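Local coordinates for protein alternansucrase (Leuconostoc mesenteroides, PDB 6HVG) that belongs to glycoside hydrolase family 70 and carries beta-hairpin repeats of the choline-binding type flanking its TIM-barrel-related catalytic region, at residues A213-S226 and Q234-I246. Numbering follows the deposited sequence.
Sequences AQGYDAQGNQLKKS and QTYYFDGNGQPLI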
ATOM      1  N   ALA A 213     -21.270  -5.949 -47.010  1.00 62.55           N
ATOM      2  CA  ALA A 213     -20.802  -5.692 -45.654  1.00 63.40           C
ATOM      3  C   ALA A 213     -21.049  -4.243 -45.272  1.00 63.09           C
ATOM      4  O   ALA A 213     -20.820  -3.341 -46.066  1.00 63.73           O
ATOM      5  CB  ALA A 213     -19.320  -6.024 -45.521  1.00 62.36           C
ATOM      6  N   GLN A 214     -21.525  -4.043 -44.051  1.00 62.83           N
ATOM      7  CA  GLN A 214     -21.842  -2.726 -43.537  1.00 62.98           C
ATOM      8  C   GLN A 214     -21.432  -2.714 -42.059  1.00 60.94           C
ATOM      9  O   GLN A 214     -21.768  -3.623 -41.310  1.00 60.58           O
ATOM     10  CB  GLN A 214     -23.348  -2.401 -43.743  1.00 65.45           C
ATOM     11  CG  GLN A 214     -23.756  -2.199 -45.211  1.00 66.96           C
ATOM     12  CD  GLN A 214     -25.264  -1.970 -45.430  1.00 69.89           C
ATOM     13  OE1 GLN A 214     -26.038  -1.773 -44.480  1.00 70.81           O
ATOM     14  NE2 GLN A 214     -25.683  -1.990 -46.692  1.00 69.54           N
ATOM     15  N   GLY A 215     -20.668  -1.696 -41.661  1.00 60.29           N
ATOM     16  CA  GLY A 215     -20.159  -1.583 -40.295  1.00 59.17           C
ATOM     17  C   GLY A 215     -21.210  -0.975 -39.403  1.00 59.56           C
ATOM     18  O   GLY A 215     -22.094  -0.287 -39.885  1.00 59.54           O
ATOM     19  N   TYR A 216     -21.130  -1.247 -38.107  1.00 59.44           N
ATOM     20  CA  TYR A 216     -22.089  -0.689 -37.148  1.00 60.79           C
ATOM     21  C   TYR A 216     -21.409  -0.408 -35.843  1.00 62.33           C
ATOM     22  O   TYR A 216     -20.489  -1.114 -35.460  1.00 63.50           O
ATOM     23  CB  TYR A 216     -23.283  -1.629 -36.922  1.00 60.85           C
ATOM     24  CG  TYR A 216     -24.106  -1.814 -38.165  1.00 61.18           C
ATOM     25  CD1 TYR A 216     -23.843  -2.860 -39.037  1.00 62.04           C
ATOM     26  CD2 TYR A 216     -25.118  -0.915 -38.496  1.00 61.69           C
ATOM     27  CE1 TYR A 216     -24.580  -3.020 -40.200  1.00 63.97           C
ATOM     28  CE2 TYR A 216     -25.856  -1.061 -39.653  1.00 63.46           C
ATOM     29  CZ  TYR A 216     -25.584  -2.117 -40.504  1.00 64.52           C
ATOM     30  OH  TYR A 216     -26.301  -2.278 -41.656  1.00 64.75           O
ATOM     31  N   ASP A 217     -21.855   0.640 -35.165  1.00 67.21           N
ATOM     32  CA  ASP A 217     -21.263   1.028 -33.891  1.00 69.46           C
ATOM     33  C   ASP A 217     -22.040   0.395 -32.729  1.00 71.89           C
ATOM     34  O   ASP A 217     -22.987  -0.380 -32.936  1.00 76.92           O
ATOM     35  CB  ASP A 217     -21.172   2.555 -33.790  1.00 70.75           C
ATOM     36  CG  ASP A 217     -22.504   3.229 -33.503  1.00 74.37           C
ATOM     37  OD1 ASP A 217     -23.589   2.592 -33.505  1.00 77.82           O
ATOM     38  OD2 ASP A 217     -22.464   4.442 -33.267  1.00 78.12           O
ATOM     39  N   ALA A 218     -21.633   0.732 -31.514  1.00 72.69           N
ATOM     40  CA  ALA A 218     -22.279   0.218 -30.312  1.00 72.26           C
ATOM     41  C   ALA A 218     -23.726   0.664 -30.197  1.00 74.25           C
ATOM     42  O   ALA A 218     -24.545  -0.058 -29.644  1.00 76.63           O
ATOM     43  CB  ALA A 218     -21.496   0.641 -29.075  1.00 72.68           C
ATOM     44  N   GLN A 219     -24.049   1.848 -30.712  1.00 77.99           N
ATOM     45  CA  GLN A 219     -25.443   2.334 -30.694  1.00 80.80           C
ATOM     46  C   GLN A 219     -26.292   1.875 -31.882  1.00 77.60           C
ATOM     47  O   GLN A 219     -27.491   2.176 -31.944  1.00 73.26           O
ATOM     48  CB  GLN A 219     -25.480   3.857 -30.542  1.00 85.95           C
ATOM     49  CG  GLN A 219     -25.081   4.279 -29.135  1.00 91.37           C
ATOM     50  CD  GLN A 219     -25.196   5.772 -28.896  1.00100.36           C
ATOM     51  OE1 GLN A 219     -24.694   6.585 -29.689  1.00106.33           O
ATOM     52  NE2 GLN A 219     -25.839   6.149 -27.775  1.00106.02           N
ATOM     53  N   GLY A 220     -25.675   1.151 -32.814  1.00 74.49           N
ATOM     54  CA  GLY A 220     -26.406   0.567 -33.942  1.00 74.08           C
ATOM     55  C   GLY A 220     -26.510   1.419 -35.196  1.00 70.50           C
ATOM     56  O   GLY A 220     -27.366   1.176 -36.041  1.00 68.00           O
ATOM     57  N   ASN A 221     -25.610   2.387 -35.333  1.00 67.15           N
ATOM     58  CA  ASN A 221     -25.588   3.262 -36.495  1.00 67.18           C
ATOM     59  C   ASN A 221     -24.654   2.727 -37.566  1.00 66.73           C
ATOM     60  O   ASN A 221     -23.529   2.317 -37.259  1.00 62.18           O
ATOM     61  CB  ASN A 221     -25.126   4.669 -36.106  1.00 65.94           C
ATOM     62  CG  ASN A 221     -25.911   5.235 -34.949  1.00 66.99           C
ATOM     63  OD1 ASN A 221     -27.093   5.575 -35.095  1.00 70.21           O
ATOM     64  ND2 ASN A 221     -25.271   5.331 -33.787  1.00 63.88           N
ATOM     65  N   GLN A 222     -25.103   2.752 -38.827  1.00 67.39           N
ATOM     66  CA  GLN A 222     -24.211   2.416 -39.916  1.00 67.70           C
ATOM     67  C   GLN A 222     -23.031   3.398 -39.899  1.00 68.36           C
ATOM     68  O   GLN A 222     -23.220   4.608 -39.878  1.00 68.72           O
ATOM     69  CB  GLN A 222     -24.921   2.425 -41.275  1.00 68.08           C
ATOM     70  CG  GLN A 222     -24.059   1.824 -42.392  1.00 67.02           C
ATOM     71  CD  GLN A 222     -24.779   1.634 -43.704  1.00 67.04           C
ATOM     72  OE1 GLN A 222     -25.988   1.830 -43.804  1.00 66.81           O
ATOM     73  NE2 GLN A 222     -24.025   1.255 -44.731  1.00 67.58           N
ATOM     74  N   LEU A 223     -21.819   2.858 -39.890  1.00 68.77           N
ATOM     75  CA  LEU A 223     -20.623   3.664 -39.817  1.00 68.64           C
ATOM     76  C   LEU A 223     -20.185   4.116 -41.211  1.00 69.73           C
ATOM     77  O   LEU A 223     -20.268   3.368 -42.180  1.00 67.89           O
ATOM     78  CB  LEU A 223     -19.506   2.885 -39.115  1.00 68.69           C
ATOM     79  CG  LEU A 223     -19.749   2.688 -37.611  1.00 69.03           C
ATOM     80  CD1 LEU A 223     -18.786   1.692 -36.992  1.00 66.77           C
ATOM     81  CD2 LEU A 223     -19.666   4.006 -36.861  1.00 69.44           C
ATOM     82  N   LYS A 224     -19.712   5.362 -41.277  1.00 71.23           N
ATOM     83  CA  LYS A 224     -19.187   5.975 -42.495  1.00 70.36           C
ATOM     84  C   LYS A 224     -17.790   6.496 -42.219  1.00 68.98           C
ATOM     85  O   LYS A 224     -17.551   7.099 -41.176  1.00 66.52           O
ATOM     86  CB  LYS A 224     -20.071   7.142 -42.924  1.00 71.77           C
ATOM     87  CG  LYS A 224     -21.013   6.869 -44.089  1.00 72.67           C
ATOM     88  CD  LYS A 224     -22.357   6.366 -43.633  1.00 73.77           C
ATOM     89  CE  LYS A 224     -23.369   6.335 -44.771  1.00 76.28           C
ATOM     90  NZ  LYS A 224     -23.815   7.678 -45.228  1.00 76.79           N
ATOM     91  N   LYS A 225     -16.871   6.264 -43.154  1.00 72.63           N
ATOM     92  CA  LYS A 225     -15.469   6.736 -43.013  1.00 75.87           C
ATOM     93  C   LYS A 225     -14.848   6.353 -41.667  1.00 74.58           C
ATOM     94  O   LYS A 225     -14.345   7.191 -40.937  1.00 78.01           O
ATOM     95  CB  LYS A 225     -15.354   8.249 -43.292  1.00 76.49           C
ATOM     96  CG  LYS A 225     -15.009   8.505 -44.756  1.00 80.33           C
ATOM     97  CD  LYS A 225     -15.076   9.945 -45.223  1.00 82.11           C
ATOM     98  CE  LYS A 225     -14.519  10.038 -46.637  1.00 82.56           C
ATOM     99  NZ  LYS A 225     -14.522  11.430 -47.132  1.00 83.80           N
ATOM    100  N   SER A 226     -14.895   5.063 -41.358  1.00 73.27           N
ATOM    101  CA  SER A 226     -14.399   4.547 -40.102  1.00 67.97           C
ATOM    102  C   SER A 226     -13.900   3.114 -40.246  1.00 66.78           C
ATOM    103  O   SER A 226     -14.354   2.367 -41.086  1.00 67.55           O
ATOM    104  CB  SER A 226     -15.517   4.596 -39.075  1.00 68.60           C
ATOM    105  OG  SER A 226     -15.236   3.743 -37.997  1.00 73.60           O
ATOM    106  N   GLN A 234     -11.290  -9.534 -37.748  1.00 74.11           N
ATOM    107  CA  GLN A 234     -10.978  -8.953 -39.051  1.00 76.12           C
ATOM    108  C   GLN A 234     -11.386  -7.470 -39.097  1.00 75.27           C
ATOM    109  O   GLN A 234     -12.324  -7.047 -38.409  1.00 75.71           O
ATOM    110  CB  GLN A 234     -11.700  -9.716 -40.161  1.00 78.56           C
ATOM    111  CG  GLN A 234     -11.259 -11.164 -40.365  1.00 78.98           C
ATOM    112  CD  GLN A 234     -12.225 -11.948 -41.258  1.00 81.80           C
ATOM    113  OE1 GLN A 234     -11.836 -12.554 -42.255  1.00 79.54           O
ATOM    114  NE2 GLN A 234     -13.500 -11.929 -40.896  1.00 83.06           N
ATOM    115  N   THR A 235     -10.685  -6.700 -39.927  1.00 71.23           N
ATOM    116  CA  THR A 235     -10.877  -5.257 -40.011  1.00 67.79           C
ATOM    117  C   THR A 235     -11.283  -4.800 -41.415  1.00 68.21           C
ATOM    118  O   THR A 235     -10.659  -5.167 -42.422  1.00 64.99           O
ATOM    119  CB  THR A 235      -9.581  -4.519 -39.623  1.00 66.44           C
ATOM    120  OG1 THR A 235      -9.221  -4.862 -38.284  1.00 65.88           O
ATOM    121  CG2 THR A 235      -9.752  -3.026 -39.702  1.00 65.61           C
ATOM    122  N   TYR A 236     -12.313  -3.950 -41.449  1.00 68.66           N
ATOM    123  CA  TYR A 236     -12.790  -3.312 -42.679  1.00 69.14           C
ATOM    124  C   TYR A 236     -12.616  -1.810 -42.568  1.00 67.56           C
ATOM    125  O   TYR A 236     -12.616  -1.288 -41.458  1.00 64.51           O
ATOM    126  CB  TYR A 236     -14.274  -3.556 -42.880  1.00 70.03           C
ATOM    127  CG  TYR A 236     -14.666  -4.986 -43.089  1.00 69.90           C
ATOM    128  CD1 TYR A 236     -14.746  -5.867 -42.025  1.00 68.83           C
ATOM    129  CD2 TYR A 236     -15.006  -5.443 -44.344  1.00 70.60           C
ATOM    130  CE1 TYR A 236     -15.132  -7.176 -42.210  1.00 69.60           C
ATOM    131  CE2 TYR A 236     -15.378  -6.748 -44.541  1.00 71.50           C
ATOM    132  CZ  TYR A 236     -15.452  -7.607 -43.471  1.00 70.52           C
ATOM    133  OH  TYR A 236     -15.845  -8.903 -43.675  1.00 72.61           O
ATOM    134  N   TYR A 237     -12.532  -1.100 -43.693  1.00 65.72           N
ATOM    135  CA  TYR A 237     -12.700   0.342 -43.635  1.00 65.00           C
ATOM    136  C   TYR A 237     -13.836   0.731 -44.525  1.00 63.86           C
ATOM    137  O   TYR A 237     -13.781   0.476 -45.726  1.00 64.24           O
ATOM    138  CB  TYR A 237     -11.448   1.091 -44.055  1.00 67.13           C
ATOM    139  CG  TYR A 237     -11.617   2.588 -43.853  1.00 70.08           C
ATOM    140  CD1 TYR A 237     -11.497   3.158 -42.591  1.00 71.75           C
ATOM    141  CD2 TYR A 237     -11.947   3.420 -44.909  1.00 70.21           C
ATOM    142  CE1 TYR A 237     -11.663   4.521 -42.392  1.00 72.80           C
ATOM    143  CE2 TYR A 237     -12.119   4.779 -44.724  1.00 70.46           C
ATOM    144  CZ  TYR A 237     -11.979   5.324 -43.468  1.00 71.62           C
ATOM    145  OH  TYR A 237     -12.152   6.667 -43.284  1.00 70.30           O
ATOM    146  N   PHE A 238     -14.853   1.354 -43.937  1.00 62.69           N
ATOM    147  CA  PHE A 238     -16.023   1.789 -44.687  1.00 64.62           C
ATOM    148  C   PHE A 238     -15.901   3.260 -45.052  1.00 65.47           C
ATOM    149  O   PHE A 238     -15.532   4.078 -44.221  1.00 64.64           O
ATOM    150  CB  PHE A 238     -17.278   1.527 -43.875  1.00 65.40           C
ATOM    151  CG  PHE A 238     -17.442   0.082 -43.503  1.00 66.35           C
ATOM    152  CD1 PHE A 238     -17.055  -0.375 -42.244  1.00 64.48           C
ATOM    153  CD2 PHE A 238     -17.940  -0.837 -44.429  1.00 65.86           C
ATOM    154  CE1 PHE A 238     -17.196  -1.713 -41.906  1.00 63.68           C
ATOM    155  CE2 PHE A 238     -18.066  -2.167 -44.097  1.00 65.52           C
ATOM    156  CZ  PHE A 238     -17.698  -2.611 -42.831  1.00 63.59           C
ATOM    157  N   ASP A 239     -16.226   3.581 -46.301  1.00 68.32           N
ATOM    158  CA  ASP A 239     -16.030   4.927 -46.861  1.00 69.67           C
ATOM    159  C   ASP A 239     -17.209   5.873 -46.600  1.00 71.36           C
ATOM    160  O   ASP A 239     -18.005   5.636 -45.688  1.00 69.15           O
ATOM    161  CB  ASP A 239     -15.738   4.824 -48.375  1.00 70.89           C
ATOM    162  CG  ASP A 239     -16.911   4.272 -49.178  1.00 71.68           C
ATOM    163  OD1 ASP A 239     -16.663   3.520 -50.144  1.00 72.20           O
ATOM    164  OD2 ASP A 239     -18.072   4.576 -48.856  1.00 72.96           O
ATOM    165  N   GLY A 240     -17.311   6.947 -47.388  1.00 73.45           N
ATOM    166  CA  GLY A 240     -18.399   7.928 -47.198  1.00 76.69           C
ATOM    167  C   GLY A 240     -19.809   7.375 -47.341  1.00 77.08           C
ATOM    168  O   GLY A 240     -20.740   7.867 -46.694  1.00 77.24           O
ATOM    169  N   ASN A 241     -19.969   6.370 -48.204  1.00 77.30           N
ATOM    170  CA  ASN A 241     -21.264   5.732 -48.443  1.00 76.05           C
ATOM    171  C   ASN A 241     -21.585   4.516 -47.563  1.00 75.30           C
ATOM    172  O   ASN A 241     -22.703   3.976 -47.617  1.00 73.16           O
ATOM    173  CB  ASN A 241     -21.323   5.358 -49.898  1.00 77.77           C
ATOM    174  CG  ASN A 241     -21.194   6.561 -50.786  1.00 79.59           C
ATOM    175  OD1 ASN A 241     -20.220   6.722 -51.504  1.00 79.30           O
ATOM    176  ND2 ASN A 241     -22.172   7.444 -50.700  1.00 82.62           N
ATOM    177  N   GLY A 242     -20.611   4.103 -46.744  1.00 74.28           N
ATOM    178  CA  GLY A 242     -20.766   2.950 -45.856  1.00 72.56           C
ATOM    179  C   GLY A 242     -20.279   1.669 -46.507  1.00 71.11           C
ATOM    180  O   GLY A 242     -20.340   0.609 -45.904  1.00 71.80           O
ATOM    181  N   GLN A 243     -19.779   1.771 -47.732  1.00 70.06           N
ATOM    182  CA  GLN A 243     -19.302   0.627 -48.482  1.00 69.12           C
ATOM    183  C   GLN A 243     -17.826   0.426 -48.197  1.00 68.69           C
ATOM    184  O   GLN A 243     -17.070   1.389 -48.177  1.00 68.09           O
ATOM    185  CB  GLN A 243     -19.533   0.871 -49.977  1.00 69.75           C
ATOM    186  CG  GLN A 243     -20.992   0.954 -50.336  1.00 70.68           C
ATOM    187  CD  GLN A 243     -21.198   1.003 -51.821  1.00 73.31           C
ATOM    188  OE1 GLN A 243     -20.359   1.501 -52.560  1.00 72.40           O
ATOM    189  NE2 GLN A 243     -22.322   0.480 -52.276  1.00 79.32           N
ATOM    190  N   PRO A 244     -17.403  -0.828 -47.951  1.00 68.66           N
ATOM    191  CA  PRO A 244     -15.999  -1.025 -47.613  1.00 66.77           C
ATOM    192  C   PRO A 244     -15.081  -0.766 -48.776  1.00 68.74           C
ATOM    193  O   PRO A 244     -15.448  -1.017 -49.924  1.00 69.44           O
ATOM    194  CB  PRO A 244     -15.925  -2.502 -47.256  1.00 66.09           C
ATOM    195  CG  PRO A 244     -17.028  -3.118 -48.028  1.00 67.22           C
ATOM    196  CD  PRO A 244     -18.137  -2.107 -47.994  1.00 68.83           C
ATOM    197  N   LEU A 245     -13.873  -0.295 -48.474  1.00 70.74           N
ATOM    198  CA  LEU A 245     -12.881  -0.072 -49.519  1.00 70.47           C
ATOM    199  C   LEU A 245     -12.177  -1.375 -49.812  1.00 68.44           C
ATOM    200  O   LEU A 245     -11.987  -2.194 -48.927  1.00 66.48           O
ATOM    201  CB  LEU A 245     -11.861   0.987 -49.088  1.00 71.54           C
ATOM    202  CG  LEU A 245     -12.356   2.418 -48.904  1.00 73.09           C
ATOM    203  CD1 LEU A 245     -11.258   3.276 -48.285  1.00 73.57           C
ATOM    204  CD2 LEU A 245     -12.809   2.966 -50.250  1.00 74.15           C
ATOM    205  N   ILE A 246     -11.800  -1.547 -51.068  1.00 68.25           N
ATOM    206  CA  ILE A 246     -11.142  -2.738 -51.539  1.00 68.95           C
ATOM    207  C   ILE A 246      -9.883  -2.369 -52.299  1.00 69.51           C
ATOM    208  O   ILE A 246      -9.855  -1.374 -52.995  1.00 71.67           O
ATOM    209  CB  ILE A 246     -12.099  -3.459 -52.517  1.00 71.02           C
ATOM    210  CG1 ILE A 246     -13.425  -3.747 -51.813  1.00 71.00           C
ATOM    211  CG2 ILE A 246     -11.469  -4.740 -53.074  1.00 71.23           C
ATOM    212  CD1 ILE A 246     -14.477  -4.296 -52.758  1.00 74.97           C
TER
HETATM  213  O   HOH W   1     -21.217   0.756 -43.052  1.00 60.95           O
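Phe238 lays one face of its ring against the backbone of Gly215, whose N stands 3.3 Å from CZ, over the rim. With CG beside its own backbone N (chi1 -58°), the phenyl group leaves its strand and reaches the neighbouring hairpin; glycine suits the spot because a beta carbon would strike the ring. Ala213 adds a small methyl, 4.1 Å from Tyr236 CE2, and Val206 and Val228 also touch Phe238, making a small apolar cluster. Ser226 and Phe238 form a hydrogen-bonded antiparallel pair, both N-to-O distances 3.1 Å. Lys225 and Ser226 both face Phe238, a G1 beta bulge; Lys225 N binds Asp239 O (2.8 Å) from above the carbonyl plane, while Gly242 N reaches that oxygen from the opposite face. Strands 213-216 and 235-238, from successive hairpins, run at 91° to each other, consistent with choline-binding-type repeats. Tyr237, CG anti to its backbone N (chi1 -174°), brings its ring obliquely to the Lys225-Ser226 backbone, CD1 3.3 Å from Ser226 O. In the type I turn Asp239-Gly242, Asp239 supplies the Asx-turn carboxylate, OD2 accepting from Asn241 N, and Gly242 takes a positive phi that would jam a beta carbon against the preceding carbonyl. A water accepting from Gly215 N and lying 3.0 Å from Gly242 O bridges the segments.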